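Local structure of packaging enzyme P4 (Pseudomonas phage phi13, 4BLP) at residues Ile66-Gly71 and Asn243-Glu248; Ala198-Leu203 and Val251-Ala256. The protein probably hydrolyses NTP as a hexameric RecA-like helicase motor that packages RNA into the viral procapsid. One frame throughout, in Å; residues are numbered along the deposited sequence.

Contact 1: residues Ile66-Gly71 and Asn243-Glu248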
ATOM      1  N   ILE D  66     -19.186  -8.539 -24.241  1.00  9.97           N
ATOM      2  CA  ILE D  66     -18.444  -7.278 -24.180  1.00  9.76           C
ATOM      3  C   ILE D  66     -17.717  -7.264 -22.837  1.00 10.99           C
ATOM      4  O   ILE D  66     -18.372  -7.226 -21.798  1.00 11.54           O
ATOM      5  CB  ILE D  66     -19.304  -6.011 -24.344  1.00 13.07           C
ATOM      6  CG1 ILE D  66     -20.112  -6.034 -25.665  1.00 15.74           C
ATOM      7  CG2 ILE D  66     -18.397  -4.734 -24.270  1.00 11.79           C
ATOM      8  CD1 ILE D  66     -21.250  -4.980 -25.667  1.00 18.21           C
ATOM      9  N   LEU D  67     -16.393  -7.233 -22.869  1.00  8.62           N
ATOM     10  CA  LEU D  67     -15.588  -7.135 -21.652  1.00  7.62           C
ATOM     11  C   LEU D  67     -15.375  -5.659 -21.312  1.00 10.83           C
ATOM     12  O   LEU D  67     -15.035  -4.861 -22.194  1.00  9.51           O
ATOM     13  CB  LEU D  67     -14.215  -7.803 -21.895  1.00  8.27           C
ATOM     14  CG  LEU D  67     -13.196  -7.731 -20.743  1.00 10.86           C
ATOM     15  CD1 LEU D  67     -13.660  -8.628 -19.544  1.00 10.77           C
ATOM     16  CD2 LEU D  67     -11.802  -8.187 -21.246  1.00 11.65           C
ATOM     17  N   PHE D  68     -15.567  -5.288 -20.047  1.00  8.00           N
ATOM     18  CA  PHE D  68     -15.304  -3.928 -19.580  1.00  6.73           C
ATOM     19  C   PHE D  68     -14.875  -4.008 -18.121  1.00  8.81           C
ATOM     20  O   PHE D  68     -14.694  -5.109 -17.580  1.00  7.15           O
ATOM     21  CB  PHE D  68     -16.532  -3.014 -19.788  1.00  9.64           C
ATOM     22  CG  PHE D  68     -17.799  -3.378 -19.026  1.00  9.72           C
ATOM     23  CD1 PHE D  68     -18.600  -4.447 -19.435  1.00 10.79           C
ATOM     24  CD2 PHE D  68     -18.233  -2.598 -17.957  1.00  9.64           C
ATOM     25  CE1 PHE D  68     -19.810  -4.741 -18.768  1.00 12.32           C
ATOM     26  CE2 PHE D  68     -19.440  -2.881 -17.309  1.00 11.66           C
ATOM     27  CZ  PHE D  68     -20.201  -3.972 -17.692  1.00 10.78           C
ATOM     28  N   ALA D  69     -14.679  -2.850 -17.481  1.00  7.26           N
ATOM     29  CA  ALA D  69     -14.243  -2.887 -16.096  1.00  8.12           C
ATOM     30  C   ALA D  69     -14.790  -1.726 -15.330  1.00 11.37           C
ATOM     31  O   ALA D  69     -14.968  -0.644 -15.899  1.00 10.56           O
ATOM     32  CB  ALA D  69     -12.695  -2.851 -16.045  1.00  9.65           C
ATOM     33  N   VAL D  70     -14.991  -1.923 -14.022  1.00  9.51           N
ATOM     34  CA  VAL D  70     -15.303  -0.797 -13.114  1.00 10.70           C
ATOM     35  C   VAL D  70     -14.234  -0.906 -12.010  1.00 13.32           C
ATOM     36  O   VAL D  70     -14.175  -1.922 -11.302  1.00 12.02           O
ATOM     37  CB  VAL D  70     -16.768  -0.767 -12.610  1.00 17.19           C
ATOM     38  CG1 VAL D  70     -17.761  -0.477 -13.750  1.00 17.00           C
ATOM     39  CG2 VAL D  70     -17.154  -1.996 -11.845  1.00 17.62           C
ATOM     40  N   GLY D  71     -13.331   0.078 -11.931  1.00 12.07           N
ATOM     41  CA  GLY D  71     -12.174  -0.048 -11.038  1.00 12.07           C
ATOM     42  C   GLY D  71     -11.375  -1.275 -11.474  1.00 13.29           C
ATOM     43  O   GLY D  71     -11.177  -1.507 -12.683  1.00 13.64           O
ATOM     44  N   ASN D 243     -21.833   4.136 -18.629  1.00  7.88           N
ATOM     45  CA  ASN D 243     -22.541   4.943 -19.629  1.00  7.46           C
ATOM     46  C   ASN D 243     -22.463   4.339 -21.052  1.00  9.55           C
ATOM     47  O   ASN D 243     -23.468   4.233 -21.764  1.00  9.01           O
ATOM     48  CB  ASN D 243     -21.906   6.353 -19.682  1.00  7.85           C
ATOM     49  CG  ASN D 243     -22.684   7.240 -20.616  1.00 11.59           C
ATOM     50  OD1 ASN D 243     -23.709   7.812 -20.219  1.00 10.26           O
ATOM     51  ND2 ASN D 243     -22.205   7.383 -21.873  1.00 10.70           N
ATOM     52  N   ASN D 244     -21.252   3.947 -21.459  1.00  7.79           N
ATOM     53  CA  ASN D 244     -21.027   3.509 -22.821  1.00  8.53           C
ATOM     54  C   ASN D 244     -21.563   2.092 -23.039  1.00 10.79           C
ATOM     55  O   ASN D 244     -21.905   1.759 -24.170  1.00 10.59           O
ATOM     56  CB  ASN D 244     -19.558   3.659 -23.191  1.00  7.19           C
ATOM     57  CG  ASN D 244     -19.168   5.126 -23.388  1.00 11.48           C
ATOM     58  OD1 ASN D 244     -20.017   6.036 -23.285  1.00 11.21           O
ATOM     59  ND2 ASN D 244     -17.891   5.399 -23.681  1.00  9.32           N
ATOM     60  N   ILE D 245     -21.638   1.273 -22.005  1.00  8.39           N
ATOM     61  CA  ILE D 245     -22.282  -0.059 -22.160  1.00  8.85           C
ATOM     62  C   ILE D 245     -23.775   0.201 -22.426  1.00 10.95           C
ATOM     63  O   ILE D 245     -24.364  -0.391 -23.335  1.00 10.21           O
ATOM     64  CB  ILE D 245     -22.078  -0.948 -20.884  1.00 12.07           C
ATOM     65  CG1 ILE D 245     -20.628  -1.459 -20.828  1.00 13.12           C
ATOM     66  CG2 ILE D 245     -23.151  -2.079 -20.786  1.00 14.42           C
ATOM     67  CD1 ILE D 245     -20.254  -2.500 -21.985  1.00 15.75           C
ATOM     68  N   CYS D 246     -24.388   1.110 -21.651  1.00  8.83           N
ATOM     69  CA  CYS D 246     -25.813   1.449 -21.895  1.00  8.96           C
ATOM     70  C   CYS D 246     -26.010   2.000 -23.329  1.00 12.38           C
ATOM     71  O   CYS D 246     -26.971   1.622 -24.016  1.00 11.26           O
ATOM     72  CB  CYS D 246     -26.305   2.469 -20.877  1.00 10.06           C
ATOM     73  SG  CYS D 246     -26.404   1.848 -19.188  1.00 12.20           S
ATOM     74  N   ALA D 247     -25.106   2.895 -23.770  1.00  9.63           N
ATOM     75  CA  ALA D 247     -25.199   3.481 -25.109  1.00  8.75           C
ATOM     76  C   ALA D 247     -25.105   2.372 -26.165  1.00 10.52           C
ATOM     77  O   ALA D 247     -25.878   2.377 -27.121  1.00 11.72           O
ATOM     78  CB  ALA D 247     -24.104   4.530 -25.318  1.00  9.35           C
ATOM     79  N   GLU D 248     -24.143   1.433 -26.007  1.00  8.62           N
ATOM     80  CA  GLU D 248     -23.979   0.323 -26.966  1.00 10.50           C
ATOM     81  C   GLU D 248     -25.275  -0.523 -27.061  1.00 15.13           C
ATOM     82  O   GLU D 248     -25.634  -1.007 -28.139  1.00 14.01           O
ATOM     83  CB  GLU D 248     -22.785  -0.551 -26.522  1.00 12.60           C
ATOM     84  CG  GLU D 248     -22.605  -1.821 -27.352  1.00 18.41           C
ATOM     85  CD  GLU D 248     -22.310  -1.611 -28.825  1.00 28.51           C
ATOM     86  OE1 GLU D 248     -21.867  -0.506 -29.212  1.00 24.29           O
ATOM     87  OE2 GLU D 248     -22.498  -2.573 -29.595  1.00 30.91           O
TER
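Next to Ile-245, the residue that meets both Phe-68 and Ile-66, Asn-244 OD1 accepts two hydrogen bonds: one from Asn-243 ND2 at 2.9 Å and one from Gly-178 N of a neighbouring subunit. Asn-244 OD1 lies close to the plane of the Asn-243 amide, while ND2 is tilted 21° from the carbonyl plane of Asn-244. Asn-243 OD1 in turn receives Leu-148 N and Ala-278 N, so this turn of helix 233-248 links its own RecA-like core to the adjoining subunit. The contact itself is apolar and lays strand 65-70, outermost within this chain in a small antiparallel sheet, against that helix, the two segments running roughly antiparallel at 153°. Ile-245 covers one face of the Phe-68 ring: its CG1 stands 3.7 Å from the ring centroid, almost on the ring normal, in a CH-pi contact. The isoleucine chain turns at chi2 (-67°), which puts CD1 over the same face toward the CD1 corner of the ring, 3.6 Å from Phe-68 CD1. That methyl also meets Ile-66 CG2 at 3.7 Å, where the two isoleucine side chains overlap while pointing opposite ways, and it therefore bridges two residues of the strand. The phenyl edge is occupied from within the strand, where Ile-66 O lies in the ring plane. Val-127 touches both Phe-68 and Ile-245, and Leu-197 of helix 193-205 also packs on the ring. At the more open end, the Glu-248 chain bends at chi2 and offers only aliphatic carbon, its CG resting 3.8 Å from Ile-66 CD1.

Contact 2: residues Ala198-Leu203 and Val251-Ala256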
ATOM      1  N   ALA D 198     -27.443  -6.234 -14.374  1.00  8.13           N
ATOM      2  CA  ALA D 198     -28.228  -7.138 -15.210  1.00  8.60           C
ATOM      3  C   ALA D 198     -29.714  -6.778 -15.110  1.00 10.43           C
ATOM      4  O   ALA D 198     -30.394  -6.664 -16.142  1.00 10.38           O
ATOM      5  CB  ALA D 198     -27.984  -8.594 -14.782  1.00  9.10           C
ATOM      6  N   VAL D 199     -30.213  -6.584 -13.874  1.00  8.10           N
ATOM      7  CA  VAL D 199     -31.637  -6.265 -13.661  1.00  8.71           C
ATOM      8  C   VAL D 199     -31.958  -4.919 -14.343  1.00 10.24           C
ATOM      9  O   VAL D 199     -32.989  -4.803 -15.015  1.00  9.27           O
ATOM     10  CB  VAL D 199     -31.988  -6.265 -12.144  1.00  9.90           C
ATOM     11  CG1 VAL D 199     -33.370  -5.675 -11.875  1.00 10.58           C
ATOM     12  CG2 VAL D 199     -31.931  -7.696 -11.617  1.00  9.12           C
ATOM     13  N   ALA D 200     -31.080  -3.925 -14.170  1.00  8.39           N
ATOM     14  CA  ALA D 200     -31.266  -2.610 -14.816  1.00  8.44           C
ATOM     15  C   ALA D 200     -31.321  -2.733 -16.331  1.00  9.84           C
ATOM     16  O   ALA D 200     -32.226  -2.159 -16.969  1.00  9.29           O
ATOM     17  CB  ALA D 200     -30.132  -1.658 -14.406  1.00  8.17           C
ATOM     18  N   LEU D 201     -30.345  -3.439 -16.924  1.00  9.07           N
ATOM     19  CA  LEU D 201     -30.307  -3.595 -18.395  1.00  8.90           C
ATOM     20  C   LEU D 201     -31.524  -4.368 -18.897  1.00 10.85           C
ATOM     21  O   LEU D 201     -32.063  -4.035 -19.954  1.00 10.32           O
ATOM     22  CB  LEU D 201     -29.017  -4.305 -18.833  1.00  8.50           C
ATOM     23  CG  LEU D 201     -27.741  -3.460 -18.554  1.00  9.37           C
ATOM     24  CD1 LEU D 201     -26.482  -4.263 -18.932  1.00  9.93           C
ATOM     25  CD2 LEU D 201     -27.808  -2.120 -19.385  1.00  9.80           C
ATOM     26  N   LEU D 202     -31.955  -5.406 -18.160  1.00  9.46           N
ATOM     27  CA  LEU D 202     -33.148  -6.170 -18.576  1.00  8.73           C
ATOM     28  C   LEU D 202     -34.404  -5.297 -18.574  1.00 11.30           C
ATOM     29  O   LEU D 202     -35.163  -5.289 -19.562  1.00 11.61           O
ATOM     30  CB  LEU D 202     -33.335  -7.399 -17.667  1.00  8.51           C
ATOM     31  CG  LEU D 202     -32.380  -8.560 -17.978  1.00  9.33           C
ATOM     32  CD1 LEU D 202     -32.281  -9.524 -16.729  1.00  9.99           C
ATOM     33  CD2 LEU D 202     -32.870  -9.323 -19.193  1.00  9.24           C
ATOM     34  N   LEU D 203     -34.627  -4.558 -17.498  1.00  9.77           N
ATOM     35  CA  LEU D 203     -35.782  -3.672 -17.386  1.00  9.48           C
ATOM     36  C   LEU D 203     -35.752  -2.571 -18.450  1.00 11.60           C
ATOM     37  O   LEU D 203     -36.750  -2.336 -19.094  1.00 11.72           O
ATOM     38  CB  LEU D 203     -35.812  -3.038 -15.997  1.00  9.11           C
ATOM     39  CG  LEU D 203     -36.264  -3.993 -14.884  1.00 10.59           C
ATOM     40  CD1 LEU D 203     -35.869  -3.431 -13.559  1.00 11.51           C
ATOM     41  CD2 LEU D 203     -37.817  -4.282 -14.958  1.00 12.45           C
ATOM     42  N   VAL D 251     -29.952   1.700 -24.430  1.00 10.30           N
ATOM     43  CA  VAL D 251     -30.834   1.901 -23.282  1.00  8.87           C
ATOM     44  C   VAL D 251     -30.414   3.126 -22.500  1.00 13.52           C
ATOM     45  O   VAL D 251     -29.282   3.611 -22.643  1.00 13.23           O
ATOM     46  CB  VAL D 251     -30.886   0.649 -22.347  1.00 12.02           C
ATOM     47  CG1 VAL D 251     -31.442  -0.570 -23.095  1.00 12.02           C
ATOM     48  CG2 VAL D 251     -29.511   0.345 -21.698  1.00 11.47           C
ATOM     49  N   LEU D 252     -31.319   3.588 -21.627  1.00  9.65           N
ATOM     50  CA  LEU D 252     -31.012   4.677 -20.706  1.00 10.68           C
ATOM     51  C   LEU D 252     -31.261   4.194 -19.288  1.00 11.89           C
ATOM     52  O   LEU D 252     -32.366   3.703 -18.993  1.00 11.27           O
ATOM     53  CB  LEU D 252     -31.856   5.937 -21.004  1.00 11.79           C
ATOM     54  CG  LEU D 252     -31.700   7.068 -19.975  1.00 15.41           C
ATOM     55  CD1 LEU D 252     -30.299   7.691 -20.061  1.00 14.97           C
ATOM     56  CD2 LEU D 252     -32.721   8.190 -20.264  1.00 16.83           C
ATOM     57  N   LEU D 253     -30.252   4.299 -18.426  1.00  8.81           N
ATOM     58  CA  LEU D 253     -30.387   4.000 -17.004  1.00  8.95           C
ATOM     59  C   LEU D 253     -30.299   5.311 -16.252  1.00 12.55           C
ATOM     60  O   LEU D 253     -29.561   6.205 -16.673  1.00 12.16           O
ATOM     61  CB  LEU D 253     -29.290   3.032 -16.465  1.00  9.18           C
ATOM     62  CG  LEU D 253     -29.294   1.628 -17.065  1.00 11.66           C
ATOM     63  CD1 LEU D 253     -28.247   0.735 -16.385  1.00 10.52           C
ATOM     64  CD2 LEU D 253     -30.671   1.007 -17.021  1.00 15.94           C
ATOM     65  N   VAL D 254     -31.044   5.423 -15.151  1.00 10.63           N
ATOM     66  CA  VAL D 254     -31.034   6.613 -14.296  1.00  8.86           C
ATOM     67  C   VAL D 254     -30.530   6.151 -12.940  1.00 11.08           C
ATOM     68  O   VAL D 254     -31.007   5.122 -12.456  1.00  9.87           O
ATOM     69  CB  VAL D 254     -32.411   7.297 -14.199  1.00 11.50           C
ATOM     70  CG1 VAL D 254     -32.329   8.531 -13.280  1.00 11.49           C
ATOM     71  CG2 VAL D 254     -32.911   7.690 -15.603  1.00 11.61           C
ATOM     72  N   ALA D 255     -29.545   6.832 -12.349  1.00  9.06           N
ATOM     73  CA  ALA D 255     -29.069   6.372 -11.038  1.00  9.65           C
ATOM     74  C   ALA D 255     -28.807   7.526 -10.097  1.00 14.00           C
ATOM     75  O   ALA D 255     -28.236   8.520 -10.532  1.00 12.77           O
ATOM     76  CB  ALA D 255     -27.789   5.573 -11.218  1.00  9.99           C
ATOM     77  N   ALA D 256     -29.177   7.370  -8.808  1.00 10.34           N
ATOM     78  CA  ALA D 256     -28.843   8.354  -7.768  1.00 11.25           C
ATOM     79  C   ALA D 256     -27.404   8.128  -7.314  1.00 14.01           C
ATOM     80  O   ALA D 256     -26.977   6.976  -7.134  1.00 10.26           O
ATOM     81  CB  ALA D 256     -29.796   8.223  -6.573  1.00 11.96           C
TER
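Helix 193-205 passes over the beginning of strand 252-257, with CA atoms 7.0 Å apart at Ala-200 and Leu-253 and 7.4 Å apart at Leu-201 and Val-251. This is the packing of a helix on the central sheet of a RecA-like P-loop NTPase core. The helix joins strands 187-189 and 210-213 of that mixed sheet, and its 198-203 segment reaches past 210-213 to the next strand in the order. No hydrogen bond crosses the contact, and all four touching residues are buried. Leu-253 contributes the largest share. Both of its methyls rest against Ala-200 CB, Leu-253 CD1 at 3.6 Å and CD2 slightly farther. Beside this alanine methyl, Leu-253 CD2 reaches the helix backbone, 3.5 Å from Ala-200 O. The extended chi2 of Leu-253 (-176°) carries CD1 outward from the strand, between Ala-200 and Leu-201. Leu-201 leaves the helix at a slant to the strand and makes its contacts through one branch, CD2, crossing both strand-side side chains, Val-251 and Leu-253, at about a right angle. Leu-197 and Ala-204, one turn before and one turn after this patch, also touch Leu-253, so the leucine meets residues over about two turns of the helix. Ile-172 of strand 170-173 also touches Ala-200. Val-251, just before the strand begins, completes the row and touches Ala-204 and Thr-205 as well; its CG2 branch, set between the backbone N and carbonyl carbon, reaches Leu-201 CD2 at 3.8 Å.

How the contacts relate
Contact 1 and contact 2 lie about 12 Å apart, centre to centre, and share a short connection: helix 233-248, which supplies one side of contact 1, leads within a few residues into strand 252-257 of contact 2. Cys-246 bridges them. Its O is probably hydrogen-bonded to Val-251 N (3.0 Å), while its SG packs on Leu-253 CD1 at 3.5 Å, so both helices cover the sheet beside this leucine. Strand 252-257 neighbours strand 147-152, which runs into a probable P-loop at Gly-153 to Ser-160. A glycerol, probably from the crystallisation liquor, is hydrogen-bonded to Leu-252 N and lies about 4 Å from the Val-251 side chain.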